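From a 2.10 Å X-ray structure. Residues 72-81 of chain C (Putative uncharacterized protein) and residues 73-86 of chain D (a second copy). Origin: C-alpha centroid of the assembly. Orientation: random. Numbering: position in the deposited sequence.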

# COMPACT_ATOMS: atom_id res chain seq x y z
N LEU C 72 7.49 -7.17 -21.77
CA LEU C 72 8.23 -7.44 -20.54
C LEU C 72 7.98 -6.34 -19.52
O LEU C 72 8.13 -6.54 -18.32
N LEU C 73 7.62 -5.16 -20.02
CA LEU C 73 7.34 -4.03 -19.15
C LEU C 73 6.10 -4.37 -18.32
O LEU C 73 5.98 -3.97 -17.16
N VAL C 74 5.19 -5.13 -18.92
CA VAL C 74 3.96 -5.52 -18.24
C VAL C 74 4.20 -6.63 -17.21
O VAL C 74 3.50 -6.68 -16.19
N GLN C 75 5.17 -7.51 -17.46
CA GLN C 75 5.48 -8.57 -16.51
C GLN C 75 6.04 -7.91 -15.26
O GLN C 75 5.74 -8.32 -14.14
N ARG C 76 6.87 -6.90 -15.48
CA ARG C 76 7.50 -6.13 -14.41
C ARG C 76 6.39 -5.51 -13.55
O ARG C 76 6.39 -5.64 -12.33
N MET C 77 5.44 -4.85 -14.21
CA MET C 77 4.32 -4.22 -13.53
C MET C 77 3.54 -5.26 -12.71
O MET C 77 3.23 -5.02 -11.54
N ASP C 78 3.24 -6.41 -13.30
CA ASP C 78 2.51 -7.49 -12.59
C ASP C 78 3.29 -7.95 -11.35
O ASP C 78 2.69 -8.27 -10.31
N ALA C 79 4.62 -8.00 -11.45
CA ALA C 79 5.47 -8.40 -10.34
C ALA C 79 5.31 -7.40 -9.19
O ALA C 79 5.09 -7.79 -8.03
N LYS C 80 5.40 -6.12 -9.53
CA LYS C 80 5.25 -5.04 -8.57
C LYS C 80 3.90 -5.10 -7.86
O LYS C 80 3.81 -4.83 -6.67
N LEU C 81 2.85 -5.47 -8.59
CA LEU C 81 1.52 -5.57 -7.99
C LEU C 81 1.50 -6.69 -6.95
O LEU C 81 0.97 -6.50 -5.85
N LEU D 73 1.32 6.18 -21.46
CA LEU D 73 0.41 6.01 -20.34
C LEU D 73 0.83 4.84 -19.46
O LEU D 73 0.74 4.92 -18.23
N VAL D 74 1.27 3.76 -20.08
CA VAL D 74 1.69 2.59 -19.32
C VAL D 74 2.97 2.87 -18.56
O VAL D 74 3.18 2.37 -17.46
N GLN D 75 3.84 3.69 -19.15
CA GLN D 75 5.09 4.04 -18.49
C GLN D 75 4.81 4.82 -17.22
O GLN D 75 5.51 4.68 -16.22
N ARG D 76 3.78 5.66 -17.26
CA ARG D 76 3.39 6.46 -16.11
C ARG D 76 2.79 5.55 -15.04
O ARG D 76 3.00 5.75 -13.85
N MET D 77 2.04 4.55 -15.50
CA MET D 77 1.41 3.59 -14.60
C MET D 77 2.52 2.85 -13.84
O MET D 77 2.40 2.62 -12.64
N ASP D 78 3.59 2.51 -14.55
CA ASP D 78 4.72 1.81 -13.96
C ASP D 78 5.45 2.71 -12.95
O ASP D 78 6.01 2.22 -11.96
N ALA D 79 5.44 4.02 -13.20
CA ALA D 79 6.09 4.96 -12.30
C ALA D 79 5.28 4.99 -11.01
O ALA D 79 5.83 4.97 -9.91
N LYS D 80 3.96 5.03 -11.17
CA LYS D 80 3.05 5.05 -10.05
C LYS D 80 3.24 3.81 -9.18
O LYS D 80 3.18 3.90 -7.95
N LEU D 81 3.46 2.66 -9.83
CA LEU D 81 3.68 1.40 -9.11
C LEU D 81 4.98 1.49 -8.30
O LEU D 81 5.04 1.04 -7.16
N ASP D 82 6.02 2.10 -8.88
CA ASP D 82 7.28 2.26 -8.17
C ASP D 82 7.08 3.11 -6.92
O ASP D 82 7.63 2.82 -5.87
N LEU D 83 6.30 4.18 -7.05
CA LEU D 83 6.07 5.06 -5.92
C LEU D 83 5.25 4.36 -4.85
O LEU D 83 5.56 4.47 -3.67
N ILE D 84 4.21 3.64 -5.26
CA ILE D 84 3.36 2.93 -4.32
C ILE D 84 4.17 1.89 -3.55
O ILE D 84 4.14 1.85 -2.32
N LEU D 85 4.91 1.08 -4.29
CA LEU D 85 5.75 0.03 -3.70
C LEU D 85 6.71 0.61 -2.65
O LEU D 85 6.85 0.07 -1.56
N ALA D 86 7.35 1.72 -3.00
CA ALA D 86 8.29 2.37 -2.08
C ALA D 86 7.63 2.81 -0.78
O ALA D 86 8.16 2.56 0.31

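Two acids on one helix face two bases on the other, one turn apart on each side, and this charge cluster marks one flank of a near-parallel pair crossing at 26°. D:Asp78 (chi1 t) points toward chain C and sits as a knob among C:Leu73, C:Arg76, C:Met77 and C:Lys80. The NE of C:Arg76 donates almost straight to OD2 of D:Asp78 at 3.2 Å, while NZ of C:Lys80 reaches OD1 of D:Asp78 at 2.8 Å. The same NZ lies 2.4 Å from OD1 of D:Asp82, a very short salt bridge to be read with caution, because this NZ is modelled too close to the C:Arg76 guanidinium. A longer bridge joins NH2 of C:Arg76 to OD2 of D:Asp82 at 3.6 Å. Extended chains make this reach possible: C:Lys80 is m, then t throughout, and C:Arg76 is t at chi1 to chi3, starting sideways but ending nearer.

Beside the charges runs the apolar seam. C:Met77 (m, t, p) fills a hole formed by D:Val74, D:Met77, D:Asp78 and D:Leu81, its SD 3.4 Å from CG2 of D:Val74 and its CB 3.6 Å from CD1 of D:Leu81. C:Leu73 CD1 covers D:Val74 CG2 at 3.6 Å; farther along, the CD2 atoms of C:Leu81 and D:Leu81 meet at 3.5 Å.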

# COMPACT_ATOMS: atom_id res chain seq x y z
CB LEU C 72 9.73 -7.56 -20.83
CG LEU C 72 10.57 -8.01 -19.63
CD1 LEU C 72 10.15 -9.41 -19.21
CD2 LEU C 72 12.05 -7.98 -19.98
CB LEU C 73 7.10 -2.77 -19.99
CG LEU C 73 6.82 -1.40 -19.35
CD1 LEU C 73 5.44 -1.38 -18.74
CD2 LEU C 73 7.88 -1.09 -18.30
CB VAL C 74 2.89 -5.97 -19.27
CG1 VAL C 74 1.59 -6.35 -18.56
CG2 VAL C 74 2.62 -4.84 -20.24
CB GLN C 75 6.53 -9.53 -17.07
CG GLN C 75 6.24 -10.12 -18.43
CD GLN C 75 7.29 -11.15 -18.85
OE1 GLN C 75 7.39 -11.49 -20.03
NE2 GLN C 75 8.06 -11.66 -17.88
CB ARG C 76 8.39 -5.03 -15.03
CG ARG C 76 8.80 -3.86 -14.12
CD ARG C 76 9.50 -2.75 -14.93
NE ARG C 76 9.84 -1.55 -14.16
CZ ARG C 76 10.89 -1.43 -13.34
NH1 ARG C 76 11.73 -2.44 -13.16
NH2 ARG C 76 11.09 -0.28 -12.69
CB MET C 77 3.41 -3.52 -14.55
CG MET C 77 4.06 -2.25 -15.14
SD MET C 77 3.22 -1.51 -16.56
CE MET C 77 1.73 -1.00 -15.83
CB ASP C 78 2.29 -8.69 -13.52
CG ASP C 78 1.27 -9.69 -12.97
OD1 ASP C 78 1.48 -10.91 -13.15
OD2 ASP C 78 0.26 -9.26 -12.37
CB ALA C 79 6.93 -8.46 -10.79
CB LYS C 80 5.43 -3.69 -9.26
CG LYS C 80 6.79 -3.52 -9.92
CD LYS C 80 6.95 -2.17 -10.61
CE LYS C 80 8.27 -2.13 -11.36
NZ LYS C 80 8.62 -0.77 -11.85
CB LEU C 81 0.44 -5.80 -9.06
CG LEU C 81 0.01 -4.57 -9.88
CD1 LEU C 81 -0.94 -5.03 -11.00
CD2 LEU C 81 -0.67 -3.55 -8.98
CB LEU D 73 -1.02 5.75 -20.84
CG LEU D 73 -2.03 5.38 -19.75
CD1 LEU D 73 -2.21 6.55 -18.81
CD2 LEU D 73 -3.35 4.99 -20.38
CB VAL D 74 1.88 1.36 -20.24
CG1 VAL D 74 2.98 1.63 -21.25
CG2 VAL D 74 2.22 0.14 -19.40
CB GLN D 75 5.98 4.88 -19.42
CG GLN D 75 6.30 4.22 -20.76
CD GLN D 75 7.62 4.71 -21.33
OE1 GLN D 75 7.92 5.91 -21.32
NE2 GLN D 75 8.42 3.78 -21.84
CB ARG D 76 2.38 7.54 -16.51
CG ARG D 76 2.90 8.51 -17.56
CD ARG D 76 4.09 9.30 -17.04
NE ARG D 76 4.71 10.15 -18.06
CZ ARG D 76 4.06 11.06 -18.77
NH1 ARG D 76 4.72 11.79 -19.66
NH2 ARG D 76 2.76 11.25 -18.59
CB MET D 77 0.54 2.60 -15.39
CG MET D 77 -0.80 3.18 -15.87
SD MET D 77 -1.86 2.01 -16.79
CE MET D 77 -1.25 2.17 -18.38
CB ASP D 78 5.68 1.36 -15.07
CG ASP D 78 6.88 0.61 -14.53
OD1 ASP D 78 6.70 -0.42 -13.85
OD2 ASP D 78 8.02 1.06 -14.79
CB ALA D 79 6.16 6.36 -12.92
CB LYS D 80 1.61 5.14 -10.55
CG LYS D 80 1.31 6.45 -11.27
CD LYS D 80 -0.11 6.54 -11.74
CE LYS D 80 -0.30 7.84 -12.50
NZ LYS D 80 -1.63 7.98 -13.15
CB LEU D 81 3.72 0.22 -10.09
CG LEU D 81 2.38 -0.26 -10.70
CD1 LEU D 81 2.64 -1.29 -11.80
CD2 LEU D 81 1.49 -0.87 -9.63
CB ASP D 82 8.35 2.92 -9.05
CG ASP D 82 8.85 2.01 -10.16
OD1 ASP D 82 8.82 0.77 -9.98
OD2 ASP D 82 9.29 2.53 -11.22
CB LEU D 83 5.35 6.34 -6.39
CG LEU D 83 6.16 7.27 -7.30
CD1 LEU D 83 5.30 8.46 -7.74
CD2 LEU D 83 7.40 7.76 -6.55
CB ILE D 84 2.19 2.21 -5.06
CG1 ILE D 84 1.21 3.24 -5.62
CG2 ILE D 84 1.51 1.22 -4.11
CD1 ILE D 84 0.19 2.66 -6.62
CB LEU D 85 6.53 -0.67 -4.81
CG LEU D 85 7.46 -1.84 -4.48
CD1 LEU D 85 6.71 -2.97 -3.80
CD2 LEU D 85 8.09 -2.33 -5.78
CB ALA D 86 8.96 3.57 -2.77